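Local coordinates for 16S rRNA (adenine(1408)-N(1))-methyltransferase (Escherichia coli, PDB 3P2K), which methylates N1 of adenine 1408 in the 16S rRNA of assembled 30S subunits, using S-adenosylmethionine, and thereby confers resistance to aminoglycosides such as kanamycin and apramycin, at residues I101-P106 with F135-T140; D35-Y40 with N194-K199; A85-L90 with R119-N124. All blocks are in the same frame, centred on the assembly; numbering follows the deposited sequence.

Interaction 1: residues I101-P106 with F135-T140; sequences ISILFP and FEFVTT. With SAM (S-adenosylmethionine), chain E.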
loop_
_atom_site.group_PDB
_atom_site.type_symbol
_atom_site.label_atom_id
_atom_site.label_comp_id
_atom_site.label_asym_id
_atom_site.label_seq_id
_atom_site.Cartn_x
_atom_site.Cartn_y
_atom_site.Cartn_z
ATOM N N ILE A 101 -6.481 -2.291 1.250
ATOM C CA ILE A 101 -5.575 -1.230 0.757
ATOM C C ILE A 101 -4.739 -0.693 1.903
ATOM O O ILE A 101 -5.183 -0.682 3.055
ATOM C CB ILE A 101 -6.340 -0.024 0.189
ATOM C CG1 ILE A 101 -7.266 -0.448 -0.939
ATOM C CG2 ILE A 101 -5.374 1.060 -0.284
ATOM C CD1 ILE A 101 -8.363 0.538 -1.182
ATOM N N SER A 102 -3.542 -0.205 1.590
ATOM C CA SER A 102 -2.599 0.138 2.646
ATOM C C SER A 102 -1.732 1.333 2.295
ATOM O O SER A 102 -1.221 1.448 1.190
ATOM C CB SER A 102 -1.721 -1.062 2.927
ATOM O OG SER A 102 -1.621 -1.276 4.315
ATOM N N ILE A 103 -1.586 2.243 3.240
ATOM C CA ILE A 103 -0.717 3.397 3.052
ATOM C C ILE A 103 0.141 3.494 4.300
ATOM O O ILE A 103 -0.309 3.978 5.339
ATOM C CB ILE A 103 -1.515 4.688 2.836
ATOM C CG1 ILE A 103 -2.504 4.509 1.668
ATOM C CG2 ILE A 103 -0.552 5.868 2.610
ATOM C CD1 ILE A 103 -3.126 5.812 1.163
ATOM N N LEU A 104 1.361 2.978 4.189
ATOM C CA LEU A 104 2.281 2.890 5.296
ATOM C C LEU A 104 3.325 4.018 5.277
ATOM O O LEU A 104 4.102 4.168 4.315
ATOM C CB LEU A 104 2.989 1.522 5.270
ATOM C CG LEU A 104 2.201 0.202 5.146
ATOM C CD1 LEU A 104 3.136 -1.048 5.156
ATOM C CD2 LEU A 104 1.115 0.086 6.213
ATOM N N PHE A 105 3.367 4.794 6.354
ATOM C CA PHE A 105 4.438 5.783 6.558
ATOM C C PHE A 105 4.622 6.725 5.358
ATOM O O PHE A 105 5.739 6.935 4.906
ATOM C CB PHE A 105 5.780 5.089 6.851
ATOM C CG PHE A 105 5.709 3.996 7.872
ATOM C CD1 PHE A 105 5.646 4.288 9.235
ATOM C CD2 PHE A 105 5.759 2.657 7.475
ATOM C CE1 PHE A 105 5.585 3.246 10.193
ATOM C CE2 PHE A 105 5.723 1.625 8.413
ATOM C CZ PHE A 105 5.623 1.928 9.781
ATOM N N PRO A 106 3.536 7.300 4.831
ATOM C CA PRO A 106 3.778 8.067 3.621
ATOM C C PRO A 106 4.517 9.356 3.922
ATOM O O PRO A 106 4.578 9.781 5.065
ATOM C CB PRO A 106 2.372 8.398 3.138
ATOM C CG PRO A 106 1.564 8.503 4.393
ATOM C CD PRO A 106 2.143 7.434 5.303
ATOM N N PHE A 135 -9.056 -1.339 5.168
ATOM C CA PHE A 135 -8.027 -0.332 4.913
ATOM C C PHE A 135 -7.192 -0.043 6.152
ATOM O O PHE A 135 -7.526 -0.483 7.262
ATOM C CB PHE A 135 -8.608 0.953 4.306
ATOM C CG PHE A 135 -9.123 1.943 5.317
ATOM C CD1 PHE A 135 -8.246 2.778 6.007
ATOM C CD2 PHE A 135 -10.489 2.072 5.546
ATOM C CE1 PHE A 135 -8.716 3.701 6.933
ATOM C CE2 PHE A 135 -10.970 3.000 6.466
ATOM C CZ PHE A 135 -10.076 3.815 7.161
ATOM N N GLU A 136 -6.112 0.706 5.948
ATOM C CA GLU A 136 -5.099 0.924 6.967
ATOM C C GLU A 136 -4.209 2.092 6.566
ATOM O O GLU A 136 -3.723 2.157 5.432
ATOM C CB GLU A 136 -4.256 -0.334 7.090
ATOM C CG GLU A 136 -3.048 -0.196 7.968
ATOM C CD GLU A 136 -2.268 -1.477 8.013
ATOM O OE1 GLU A 136 -2.018 -1.988 9.134
ATOM O OE2 GLU A 136 -1.938 -1.990 6.921
ATOM N N PHE A 137 -4.003 3.009 7.502
ATOM C CA PHE A 137 -3.244 4.226 7.265
ATOM C C PHE A 137 -2.314 4.394 8.448
ATOM O O PHE A 137 -2.780 4.647 9.556
ATOM C CB PHE A 137 -4.181 5.433 7.200
ATOM C CG PHE A 137 -5.044 5.496 5.960
ATOM C CD1 PHE A 137 -5.089 4.455 5.044
ATOM C CD2 PHE A 137 -5.828 6.610 5.719
ATOM C CE1 PHE A 137 -5.889 4.532 3.907
ATOM C CE2 PHE A 137 -6.619 6.689 4.588
ATOM C CZ PHE A 137 -6.656 5.648 3.686
ATOM N N VAL A 138 -1.012 4.234 8.213
ATOM C CA VAL A 138 -0.011 4.418 9.246
ATOM C C VAL A 138 0.891 5.613 8.927
ATOM O O VAL A 138 1.850 5.526 8.166
ATOM C CB VAL A 138 0.837 3.159 9.500
ATOM C CG1 VAL A 138 1.543 3.268 10.851
ATOM C CG2 VAL A 138 -0.018 1.926 9.480
ATOM N N THR A 139 0.560 6.738 9.534
ATOM C CA THR A 139 1.348 7.936 9.424
ATOM C C THR A 139 2.232 8.077 10.652
ATOM O O THR A 139 2.065 7.355 11.640
ATOM C CB THR A 139 0.440 9.142 9.374
ATOM O OG1 THR A 139 -0.439 9.093 10.502
ATOM C CG2 THR A 139 -0.369 9.141 8.094
ATOM N N THR A 140 3.185 9.004 10.558
ATOM C CA THR A 140 3.992 9.451 11.684
ATOM C C THR A 140 4.766 10.710 11.332
ATOM O O THR A 140 5.317 10.830 10.240
ATOM C CB THR A 140 5.000 8.403 12.142
ATOM O OG1 THR A 140 5.785 8.956 13.206
ATOM C CG2 THR A 140 5.930 7.980 10.991
HETATM N N SAM E . 5.564 2.881 2.310
HETATM C CA SAM E . 6.988 2.517 2.448
HETATM C C SAM E . 7.253 2.046 3.840
HETATM O O SAM E . 6.340 2.112 4.680
HETATM O OXT SAM E . 8.391 1.664 4.137
HETATM C CB SAM E . 7.836 3.755 2.484
HETATM C CG SAM E . 7.260 5.001 1.873
HETATM S SD SAM E . 8.619 6.203 1.784
HETATM C CE SAM E . 8.647 6.820 3.480
HETATM C "C5'" SAM E . 7.535 7.464 1.113
HETATM C "C4'" SAM E . 6.986 6.841 -0.151
HETATM O "O4'" SAM E . 5.785 7.508 -0.420
HETATM C "C3'" SAM E . 7.933 7.080 -1.328
HETATM O "O3'" SAM E . 8.252 5.885 -2.015
HETATM C "C2'" SAM E . 7.169 7.979 -2.271
HETATM O "O2'" SAM E . 7.274 7.450 -3.563
HETATM C "C1'" SAM E . 5.760 7.742 -1.809
HETATM N N9 SAM E . 4.851 8.813 -2.175
HETATM C C8 SAM E . 4.817 10.113 -1.771
HETATM N N7 SAM E . 3.757 10.725 -2.398
HETATM C C5 SAM E . 3.126 9.805 -3.180
HETATM C C6 SAM E . 2.012 9.858 -4.007
HETATM N N6 SAM E . 1.316 10.984 -4.163
HETATM N N1 SAM E . 1.609 8.730 -4.679
HETATM C C2 SAM E . 2.304 7.549 -4.523
HETATM N N3 SAM E . 3.413 7.487 -3.698
HETATM C C4 SAM E . 3.805 8.601 -3.034
#
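The two methyls of Val138 divide their contacts between Leu104 and Phe105. CG1, anti to the backbone N (chi1 -162°), runs alongside the Phe105 ring and meets its CE1 at 4.1 Å. CG2 is held beside the backbone N and meets Leu104 CD2 at 3.9 Å, the two side chains being inclined to one another. The same leucine methyl touches the carboxylate of Glu136, whose extended chain brings OE2 within 2.7 Å of Ser102 OG. The angle there is poor for a hydrogen bond, and the firmer polar partner of Glu136 is Arg211, which forms a salt bridge with OE1. On the other face of the sheet Ile103 and Phe137 run out together in the same direction, with CG1 of Ile103 4.1 Å from ring atom CE1 of Phe137. One face of the Phe137 ring is covered by CD1 of Phe135, placed toward its rim. Within the sheet the backbones are tied in parallel register: Ile103 N donates to Glu136 O at 3.1 Å, and Val138 N to Ile103 O at 3.0 Å. These bonds join strands 98-104 and 133-139, neighbours in the middle of the Rossmann-like methyltransferase sheet. Where strand 98-104 ends, Leu104 O accepts from the amino N of SAM at 2.8 Å, and SAM O lies at the Phe105 ring edge. A largely apolar, buried strand pair therefore presents a backbone carbonyl to the cofactor's amino group.

Interaction 2: residues D35-Y40 with N194-K199; sequences DGRNIY and NSLWAK. With SAM (S-adenosylmethionine), chain E.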
loop_
_atom_site.group_PDB
_atom_site.type_symbol
_atom_site.label_atom_id
_atom_site.label_comp_id
_atom_site.label_asym_id
_atom_site.label_seq_id
_atom_site.Cartn_x
_atom_site.Cartn_y
_atom_site.Cartn_z
ATOM N N ASP A 35 10.158 0.666 -1.218
ATOM C CA ASP A 35 11.214 -0.193 -1.806
ATOM C C ASP A 35 10.877 -1.659 -2.056
ATOM O O ASP A 35 11.755 -2.443 -2.426
ATOM C CB ASP A 35 12.522 -0.105 -1.009
ATOM C CG ASP A 35 12.385 -0.576 0.424
ATOM O OD1 ASP A 35 11.421 -1.314 0.770
ATOM O OD2 ASP A 35 13.275 -0.197 1.220
ATOM N N GLY A 36 9.628 -2.029 -1.813
ATOM C CA GLY A 36 9.131 -3.349 -2.143
ATOM C C GLY A 36 9.455 -4.360 -1.084
ATOM O O GLY A 36 9.027 -5.510 -1.173
ATOM N N ARG A 37 10.211 -3.943 -0.076
ATOM C CA ARG A 37 10.654 -4.877 0.954
ATOM C C ARG A 37 9.489 -5.277 1.830
ATOM O O ARG A 37 9.341 -6.456 2.168
ATOM C CB ARG A 37 11.817 -4.318 1.777
ATOM C CG ARG A 37 13.133 -4.420 1.048
ATOM C CD ARG A 37 14.325 -3.881 1.828
ATOM N NE ARG A 37 15.554 -4.129 1.071
ATOM C CZ ARG A 37 16.386 -5.147 1.294
ATOM N NH1 ARG A 37 16.150 -6.007 2.284
ATOM N NH2 ARG A 37 17.465 -5.299 0.536
ATOM N N ASN A 38 8.651 -4.307 2.172
ATOM C CA ASN A 38 7.486 -4.581 2.994
ATOM C C ASN A 38 6.569 -5.577 2.283
ATOM O O ASN A 38 6.094 -6.561 2.876
ATOM C CB ASN A 38 6.744 -3.279 3.337
ATOM C CG ASN A 38 7.419 -2.485 4.467
ATOM O OD1 ASN A 38 8.318 -2.985 5.147
ATOM N ND2 ASN A 38 6.968 -1.245 4.676
ATOM N N ILE A 39 6.352 -5.322 0.995
ATOM C CA ILE A 39 5.543 -6.188 0.170
ATOM C C ILE A 39 6.170 -7.565 0.012
ATOM O O ILE A 39 5.488 -8.580 0.141
ATOM C CB ILE A 39 5.332 -5.597 -1.212
ATOM C CG1 ILE A 39 4.198 -4.569 -1.152
ATOM C CG2 ILE A 39 5.063 -6.722 -2.241
ATOM C CD1 ILE A 39 3.148 -4.744 -2.220
ATOM N N TYR A 40 7.464 -7.596 -0.288
ATOM C CA TYR A 40 8.150 -8.857 -0.475
ATOM C C TYR A 40 7.917 -9.703 0.755
ATOM O O TYR A 40 7.486 -10.843 0.636
ATOM C CB TYR A 40 9.643 -8.655 -0.712
ATOM C CG TYR A 40 10.383 -9.927 -1.042
ATOM C CD1 TYR A 40 10.399 -10.418 -2.338
ATOM C CD2 TYR A 40 11.078 -10.639 -0.061
ATOM C CE1 TYR A 40 11.083 -11.592 -2.664
ATOM C CE2 TYR A 40 11.772 -11.827 -0.381
ATOM C CZ TYR A 40 11.766 -12.288 -1.692
ATOM O OH TYR A 40 12.430 -13.447 -2.035
ATOM N N ASN A 194 9.729 -4.532 6.727
ATOM C CA ASN A 194 11.055 -4.720 6.179
ATOM C C ASN A 194 11.748 -3.572 5.465
ATOM O O ASN A 194 12.988 -3.565 5.378
ATOM C CB ASN A 194 11.131 -5.982 5.344
ATOM C CG ASN A 194 11.880 -7.058 6.046
ATOM O OD1 ASN A 194 11.693 -7.271 7.245
ATOM N ND2 ASN A 194 12.764 -7.728 5.330
ATOM N N SER A 195 10.985 -2.609 4.957
ATOM C CA SER A 195 11.615 -1.486 4.278
ATOM C C SER A 195 12.728 -0.927 5.152
ATOM O O SER A 195 12.702 -1.057 6.389
ATOM C CB SER A 195 10.609 -0.399 4.002
ATOM O OG SER A 195 10.466 0.418 5.142
ATOM N N LEU A 196 13.725 -0.330 4.511
ATOM C CA LEU A 196 14.806 0.307 5.241
ATOM C C LEU A 196 14.219 1.482 6.060
ATOM O O LEU A 196 14.538 1.667 7.236
ATOM C CB LEU A 196 15.897 0.747 4.258
ATOM C CG LEU A 196 17.019 -0.224 3.794
ATOM C CD1 LEU A 196 16.755 -1.731 4.030
ATOM C CD2 LEU A 196 17.483 0.043 2.353
ATOM N N TRP A 197 13.306 2.225 5.455
ATOM C CA TRP A 197 12.713 3.380 6.101
ATOM C C TRP A 197 12.065 2.999 7.418
ATOM O O TRP A 197 12.278 3.663 8.442
ATOM C CB TRP A 197 11.669 3.995 5.196
ATOM C CG TRP A 197 11.085 5.235 5.709
ATOM C CD1 TRP A 197 9.793 5.425 6.106
ATOM C CD2 TRP A 197 11.751 6.488 5.882
ATOM N NE1 TRP A 197 9.602 6.724 6.507
ATOM C CE2 TRP A 197 10.787 7.403 6.377
ATOM C CE3 TRP A 197 13.072 6.940 5.652
ATOM C CZ2 TRP A 197 11.093 8.738 6.654
ATOM C CZ3 TRP A 197 13.383 8.282 5.935
ATOM C CH2 TRP A 197 12.390 9.160 6.434
ATOM N N ALA A 198 11.260 1.936 7.370
ATOM C CA ALA A 198 10.577 1.401 8.534
ATOM C C ALA A 198 11.569 0.958 9.612
ATOM O O ALA A 198 11.265 1.044 10.800
ATOM C CB ALA A 198 9.679 0.248 8.126
ATOM N N LYS A 199 12.743 0.480 9.202
ATOM C CA LYS A 199 13.742 0.079 10.176
ATOM C C LYS A 199 14.347 1.318 10.856
ATOM O O LYS A 199 14.394 1.377 12.089
ATOM C CB LYS A 199 14.811 -0.834 9.559
ATOM C CG LYS A 199 14.309 -2.266 9.285
ATOM C CD LYS A 199 15.375 -3.335 9.637
ATOM C CE LYS A 199 14.871 -4.748 9.298
ATOM N NZ LYS A 199 13.843 -5.308 10.258
HETATM N N SAM E . 5.564 2.881 2.310
HETATM C CA SAM E . 6.988 2.517 2.448
HETATM C C SAM E . 7.253 2.046 3.840
HETATM O O SAM E . 6.340 2.112 4.680
HETATM O OXT SAM E . 8.391 1.664 4.137
HETATM C CB SAM E . 7.836 3.755 2.484
HETATM C CG SAM E . 7.260 5.001 1.873
HETATM S SD SAM E . 8.619 6.203 1.784
HETATM C CE SAM E . 8.647 6.820 3.480
HETATM C "C5'" SAM E . 7.535 7.464 1.113
HETATM C "C4'" SAM E . 6.986 6.841 -0.151
HETATM O "O4'" SAM E . 5.785 7.508 -0.420
HETATM C "C3'" SAM E . 7.933 7.080 -1.328
HETATM O "O3'" SAM E . 8.252 5.885 -2.015
HETATM C "C2'" SAM E . 7.169 7.979 -2.271
HETATM O "O2'" SAM E . 7.274 7.450 -3.563
HETATM C "C1'" SAM E . 5.760 7.742 -1.809
HETATM N N9 SAM E . 4.851 8.813 -2.175
HETATM C C8 SAM E . 4.817 10.113 -1.771
HETATM N N7 SAM E . 3.757 10.725 -2.398
HETATM C C5 SAM E . 3.126 9.805 -3.180
HETATM C C6 SAM E . 2.012 9.858 -4.007
HETATM N N6 SAM E . 1.316 10.984 -4.163
HETATM N N1 SAM E . 1.609 8.730 -4.679
HETATM C C2 SAM E . 2.304 7.549 -4.523
HETATM N N3 SAM E . 3.413 7.487 -3.698
HETATM C C4 SAM E . 3.805 8.601 -3.034
#
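Arg37 passes slantwise across Leu196: its extended chain brings CD to 3.9 Å from the leucine CD1, which lies over one face of the guanidinium group. Closer to the cofactor, Asn38 turns its amide oxygen to the start of the opposing segment. OD1 accepts a nearly straight bond from Ser195 N (2.7 Å, 171°), although the donor stands above the carbonyl plane, and a weak, more bent one from Asn194 N. The two oxygens of Asp35 have different partners. OD1 takes Arg37 N from its anti side, well out of the carboxylate plane, closing an Asx turn, while OD2 receives a weak bond from Leu196 N at 3.3 Å. Ser195 is the N-cap of its helix, with OG accepting from Ala198 N at 2.8 Å, and the same hydroxyl donates to SAM OXT at 2.6 Å. Trp197 lays one ring face against the SAM methyl carbon CE, toward the rim, and meets Trp107 edge-to-face. Two helix starts therefore converge on the methionine end of SAM. Helix 37-45 follows strand 26-31 through the glycine-rich turn of the Rossmann-like fold and packs Arg37 and Tyr40 on Ile64 of helix 62-68; helix 196-202 lies in the connection between strands 178-185 and 209-215.

Interaction 3: residues A85-L90 with R119-N124; sequences AAAESL and RDILSN. With SAM (S-adenosylmethionine), chain E.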
loop_
_atom_site.group_PDB
_atom_site.type_symbol
_atom_site.label_atom_id
_atom_site.label_comp_id
_atom_site.label_asym_id
_atom_site.label_seq_id
_atom_site.Cartn_x
_atom_site.Cartn_y
_atom_site.Cartn_z
ATOM N N ALA A 85 2.826 4.408 -10.636
ATOM C CA ALA A 85 1.741 5.382 -10.731
ATOM C C ALA A 85 1.762 6.203 -9.450
ATOM O O ALA A 85 2.206 5.716 -8.396
ATOM C CB ALA A 85 0.424 4.668 -10.834
ATOM N N ALA A 86 1.267 7.436 -9.529
ATOM C CA ALA A 86 1.105 8.260 -8.331
ATOM C C ALA A 86 -0.365 8.368 -7.897
ATOM O O ALA A 86 -1.280 8.338 -8.717
ATOM C CB ALA A 86 1.708 9.632 -8.546
ATOM N N ALA A 87 -0.570 8.517 -6.592
ATOM C CA ALA A 87 -1.903 8.606 -5.993
ATOM C C ALA A 87 -2.831 9.581 -6.704
ATOM O O ALA A 87 -4.043 9.405 -6.666
ATOM C CB ALA A 87 -1.808 8.937 -4.504
ATOM N N GLU A 88 -2.274 10.588 -7.363
ATOM C CA GLU A 88 -3.090 11.558 -8.096
ATOM C C GLU A 88 -3.461 11.147 -9.532
ATOM O O GLU A 88 -4.037 11.936 -10.281
ATOM C CB GLU A 88 -2.441 12.947 -8.073
ATOM C CG GLU A 88 -0.931 12.958 -8.240
ATOM C CD GLU A 88 -0.188 12.868 -6.923
ATOM O OE1 GLU A 88 0.148 11.747 -6.495
ATOM O OE2 GLU A 88 0.062 13.923 -6.316
ATOM N N SER A 89 -3.148 9.907 -9.896
ATOM C CA SER A 89 -3.516 9.336 -11.184
ATOM C C SER A 89 -3.318 7.824 -11.141
ATOM O O SER A 89 -2.354 7.297 -11.707
ATOM C CB SER A 89 -2.643 9.915 -12.290
ATOM O OG SER A 89 -1.294 9.511 -12.093
ATOM N N LEU A 90 -4.209 7.117 -10.457
ATOM C CA LEU A 90 -4.125 5.656 -10.417
ATOM C C LEU A 90 -4.669 5.059 -11.721
ATOM O O LEU A 90 -5.622 5.591 -12.282
ATOM C CB LEU A 90 -4.879 5.085 -9.207
ATOM C CG LEU A 90 -4.590 5.622 -7.810
ATOM C CD1 LEU A 90 -3.123 5.452 -7.466
ATOM C CD2 LEU A 90 -5.016 7.055 -7.757
ATOM N N ARG A 119 -10.165 14.716 0.033
ATOM C CA ARG A 119 -11.365 13.939 -0.301
ATOM C C ARG A 119 -11.323 13.361 -1.721
ATOM O O ARG A 119 -11.738 12.221 -1.940
ATOM C CB ARG A 119 -12.638 14.796 -0.132
ATOM C CG ARG A 119 -13.150 14.964 1.311
ATOM C CD ARG A 119 -14.599 15.492 1.356
ATOM N NE ARG A 119 -14.695 16.901 0.981
ATOM C CZ ARG A 119 -14.603 17.918 1.835
ATOM N NH1 ARG A 119 -14.429 17.696 3.134
ATOM N NH2 ARG A 119 -14.690 19.166 1.390
ATOM N N ASP A 120 -10.821 14.156 -2.670
ATOM C CA ASP A 120 -10.804 13.783 -4.089
ATOM C C ASP A 120 -9.799 12.677 -4.382
ATOM O O ASP A 120 -10.158 11.627 -4.930
ATOM C CB ASP A 120 -10.518 15.006 -4.972
ATOM C CG ASP A 120 -10.101 14.622 -6.393
ATOM O OD1 ASP A 120 -10.984 14.292 -7.226
ATOM O OD2 ASP A 120 -8.881 14.650 -6.673
ATOM N N ILE A 121 -8.541 12.922 -4.026
ATOM C CA ILE A 121 -7.492 11.932 -4.210
ATOM C C ILE A 121 -7.804 10.680 -3.392
ATOM O O ILE A 121 -7.890 9.592 -3.957
ATOM C CB ILE A 121 -6.086 12.530 -3.977
ATOM C CG1 ILE A 121 -5.569 13.093 -5.307
ATOM C CG2 ILE A 121 -5.112 11.480 -3.451
ATOM C CD1 ILE A 121 -4.684 14.301 -5.197
ATOM N N LEU A 122 -8.026 10.836 -2.088
ATOM C CA LEU A 122 -8.432 9.709 -1.254
ATOM C C LEU A 122 -9.566 8.906 -1.876
ATOM O O LEU A 122 -9.554 7.667 -1.857
ATOM C CB LEU A 122 -8.836 10.177 0.138
ATOM C CG LEU A 122 -7.873 9.743 1.239
ATOM C CD1 LEU A 122 -6.395 9.837 0.809
ATOM C CD2 LEU A 122 -8.151 10.541 2.484
ATOM N N SER A 123 -10.538 9.603 -2.453
ATOM C CA SER A 123 -11.638 8.896 -3.092
ATOM C C SER A 123 -11.175 7.943 -4.194
ATOM O O SER A 123 -11.718 6.848 -4.303
ATOM C CB SER A 123 -12.710 9.839 -3.610
ATOM O OG SER A 123 -13.935 9.150 -3.568
ATOM N N ASN A 124 -10.178 8.345 -4.992
ATOM C CA ASN A 124 -9.582 7.429 -5.984
ATOM C C ASN A 124 -8.987 6.181 -5.323
ATOM O O ASN A 124 -9.049 5.090 -5.875
ATOM C CB ASN A 124 -8.498 8.107 -6.847
ATOM C CG ASN A 124 -8.975 9.380 -7.536
ATOM O OD1 ASN A 124 -10.160 9.567 -7.813
ATOM N ND2 ASN A 124 -8.030 10.260 -7.832
HETATM N N SAM E . 5.564 2.881 2.310
HETATM C CA SAM E . 6.988 2.517 2.448
HETATM C C SAM E . 7.253 2.046 3.840
HETATM O O SAM E . 6.340 2.112 4.680
HETATM O OXT SAM E . 8.391 1.664 4.137
HETATM C CB SAM E . 7.836 3.755 2.484
HETATM C CG SAM E . 7.260 5.001 1.873
HETATM S SD SAM E . 8.619 6.203 1.784
HETATM C CE SAM E . 8.647 6.820 3.480
HETATM C "C5'" SAM E . 7.535 7.464 1.113
HETATM C "C4'" SAM E . 6.986 6.841 -0.151
HETATM O "O4'" SAM E . 5.785 7.508 -0.420
HETATM C "C3'" SAM E . 7.933 7.080 -1.328
HETATM O "O3'" SAM E . 8.252 5.885 -2.015
HETATM C "C2'" SAM E . 7.169 7.979 -2.271
HETATM O "O2'" SAM E . 7.274 7.450 -3.563
HETATM C "C1'" SAM E . 5.760 7.742 -1.809
HETATM N N9 SAM E . 4.851 8.813 -2.175
HETATM C C8 SAM E . 4.817 10.113 -1.771
HETATM N N7 SAM E . 3.757 10.725 -2.398
HETATM C C5 SAM E . 3.126 9.805 -3.180
HETATM C C6 SAM E . 2.012 9.858 -4.007
HETATM N N6 SAM E . 1.316 10.984 -4.163
HETATM N N1 SAM E . 1.609 8.730 -4.679
HETATM C C2 SAM E . 2.304 7.549 -4.523
HETATM N N3 SAM E . 3.413 7.487 -3.698
HETATM C C4 SAM E . 3.805 8.601 -3.034
#
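Glu88 reaches from Ile121 to the adenine of SAM. Its CB rests on the isoleucine, 3.9 Å from CD1 and a little farther from CG1. CG lies between the backbone N and the carbonyl carbon (chi1 40°), and the bend at the next bond (chi2 -90°) swings the carboxylate toward the base. CD then comes 3.7 Å from SAM N6. At the tip the two oxygens part: OE1 accepts a bent bond from N6 at 2.7 Å, and OE2 is hydrogen-bonded to Tyr113 OH, a second-shell partner that helps to fix the carboxylate's rotation. Beside it, Ala87 N donates to SAM N1 at 2.9 Å along a nearly straight line of 173°. The base is thus read at an acceptor and a donor on one edge, a pattern suited to adenine. Ala87 also meets Ile121, with CB 4.3 Å from CG2. Leu90 CD2 approaches Asn124 CB, but the placing of that methyl is doubtful because it clashes with Ala87 O. No hydrogen bond joins the two segments. The binding residues ride on a type I turn, Ala86 to Ser89, in the loop between strands 80-83 and 98-104. Helix 119-127 flanks this turn, and helix 108-115 packs against both partners, through Leu110 on Ala87, Thr109 on Glu88 and Tyr113 on Ile121.

All three interactions contribute to one SAM site, interaction 1 from the sheet and the other two from the loops and helices around it. Interactions 1 and 2 serve the methionine end and touch directly: Leu104 CD1 lies 3.9 Å from Asn38 ND2, and Phe105 CB lies 4.1 Å from Trp197 CD1; their centres are 13 Å apart. Interaction 3 holds the adenine. Its centre is about 14 Å from that of interaction 1 and 22 Å from that of interaction 2, which lies on the opposite side of the chain's centre. SAM spans the distance between interactions 2 and 3, whose nearest atoms are about 12 Å apart. Gly32, Asp55 and Thr109 add further hydrogen bonds to SAM.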